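Local coordinates for putative epoxide hydrolase protein (Klebsiella pneumoniae subsp. pneumoniae, PDB 5BOV) that has an alpha/beta-hydrolase fold and is probably a hydrolase, perhaps acting on epoxides or monoacylglycerols, at residues A[9-14]-A[22-27]. Sequence-based numbering, arbitrary orientation. Where two conformers were deposited one is given.
Sequences DKIQQI and GYVDIG
In Y23, chi1 of 67° sets CG between the backbone N and the carbonyl carbon, and the ring beyond it meets Q12 and I14. Q12 CB sits above one face of that ring, 3.7 Å from its centroid and displaced toward the hydroxyl end, a CH-pi contact. I14 CG2 comes in obliquely and meets CE1 of Y23 at 3.6 Å. A water then ties the ring's far end to the backbone, bonded to Y23 OH at 2.7 Å and donating to Q13 O.

Beneath the ring, Q12 and Y23 form an antiparallel hydrogen-bonded pair: Q12 N gives to Y23 O (2.8 Å) and Y23 N returns to Q12 O (2.9 Å). Q12 O also takes a CA-H...O contact from G22. On the opposite face of the sheet the Q13 side chain, bent at chi2 (-68°), folds over G22, with NE2 3.5 Å from the glycine CA; its amide is held by T71 and N20.

Toward K10 the two chains part, and a second water bridges K10 O and D25 N, while I11 CD1 still touches V24 CG2 at 3.8 Å. L99 packs against both I14 and Y23. This is the N-terminal beta hairpin of an alpha/beta-hydrolase fold: strand 12-16 forms one edge of the sheet, and strand 19-26 joins it to strand 59-74.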
# COMPACT_ATOMS: atom_id res chain seq x y z
N ASP A 9 19.21 2.63 -3.15
CA ASP A 9 19.20 2.27 -4.54
C ASP A 9 19.72 0.85 -4.89
O ASP A 9 19.77 0.52 -6.08
CB ASP A 9 19.89 3.33 -5.37
CG ASP A 9 19.10 4.64 -5.41
OD1 ASP A 9 17.85 4.63 -5.24
OD2 ASP A 9 19.80 5.69 -5.57
N LYS A 10 20.04 0.02 -3.89
CA LYS A 10 20.44 -1.34 -4.14
C LYS A 10 19.19 -2.18 -4.00
O LYS A 10 18.69 -2.35 -2.94
CB LYS A 10 21.55 -1.76 -3.17
CG LYS A 10 22.83 -1.02 -3.47
CD LYS A 10 23.90 -1.31 -2.41
CE LYS A 10 25.24 -0.79 -2.89
NZ LYS A 10 25.34 0.67 -2.59
N ILE A 11 18.65 -2.60 -5.14
CA ILE A 11 17.43 -3.38 -5.19
C ILE A 11 17.75 -4.85 -5.19
O ILE A 11 18.54 -5.33 -5.99
CB ILE A 11 16.61 -3.07 -6.44
CG1 ILE A 11 16.39 -1.55 -6.52
CG2 ILE A 11 15.30 -3.78 -6.38
CD1 ILE A 11 15.77 -0.93 -5.29
N GLN A 12 17.19 -5.57 -4.22
CA GLN A 12 17.37 -7.02 -4.09
C GLN A 12 16.18 -7.72 -4.73
O GLN A 12 15.13 -7.11 -4.93
CB GLN A 12 17.38 -7.45 -2.62
CG GLN A 12 18.25 -6.65 -1.65
CD GLN A 12 19.66 -6.76 -1.99
OE1 GLN A 12 20.16 -7.85 -2.30
NE2 GLN A 12 20.38 -5.62 -1.96
N GLN A 13 16.36 -8.99 -5.04
CA GLN A 13 15.33 -9.80 -5.71
C GLN A 13 15.21 -11.13 -5.01
O GLN A 13 16.23 -11.74 -4.64
CB GLN A 13 15.68 -10.03 -7.18
CG GLN A 13 15.84 -8.81 -8.02
CD GLN A 13 14.58 -7.96 -8.32
OE1 GLN A 13 14.68 -6.75 -8.45
NE2 GLN A 13 13.44 -8.58 -8.41
N ILE A 14 13.99 -11.60 -4.81
CA ILE A 14 13.79 -12.91 -4.17
C ILE A 14 12.54 -13.59 -4.68
O ILE A 14 11.51 -12.96 -4.87
CB ILE A 14 13.81 -12.78 -2.60
CG1 ILE A 14 14.04 -14.14 -1.92
CG2 ILE A 14 12.52 -12.17 -2.05
CD1 ILE A 14 14.44 -14.08 -0.46
N GLY A 22 11.01 -7.52 -6.07
CA GLY A 22 12.06 -6.52 -5.92
C GLY A 22 11.90 -5.69 -4.65
O GLY A 22 10.81 -5.24 -4.35
N TYR A 23 12.97 -5.55 -3.85
CA TYR A 23 12.88 -4.89 -2.54
C TYR A 23 14.17 -4.28 -2.09
O TYR A 23 15.25 -4.76 -2.40
CB TYR A 23 12.31 -5.84 -1.48
CG TYR A 23 13.24 -7.00 -1.17
CD1 TYR A 23 13.38 -8.07 -2.06
CD2 TYR A 23 13.97 -7.01 -0.02
CE1 TYR A 23 14.29 -9.09 -1.82
CE2 TYR A 23 14.88 -8.05 0.27
CZ TYR A 23 15.03 -9.08 -0.61
OH TYR A 23 15.91 -10.08 -0.39
N VAL A 24 14.08 -3.21 -1.30
CA VAL A 24 15.19 -2.70 -0.51
C VAL A 24 15.21 -3.40 0.84
O VAL A 24 14.18 -3.74 1.40
CB VAL A 24 14.98 -1.21 -0.27
CG1 VAL A 24 16.01 -0.63 0.64
CG2 VAL A 24 14.95 -0.48 -1.57
N ASP A 25 16.43 -3.69 1.30
CA ASP A 25 16.64 -4.33 2.61
C ASP A 25 17.85 -3.65 3.25
O ASP A 25 18.97 -3.91 2.85
CB ASP A 25 16.88 -5.83 2.40
CG ASP A 25 17.06 -6.61 3.68
OD1 ASP A 25 17.09 -6.02 4.78
OD2 ASP A 25 17.16 -7.85 3.54
N ILE A 26 17.58 -2.76 4.19
CA ILE A 26 18.62 -1.95 4.79
C ILE A 26 18.52 -1.99 6.31
O ILE A 26 17.53 -2.46 6.92
CB ILE A 26 18.62 -0.52 4.34
CG1 ILE A 26 17.26 0.16 4.62
CG2 ILE A 26 19.04 -0.49 2.87
CD1 ILE A 26 17.29 1.62 4.24
N GLY A 27 19.60 -1.57 6.97
CA GLY A 27 19.65 -1.63 8.40
C GLY A 27 20.30 -2.87 8.95
O GLY A 27 20.63 -3.80 8.23
O HOH W 1 18.82 -3.14 -0.43
O HOH W 2 17.40 -11.59 -2.02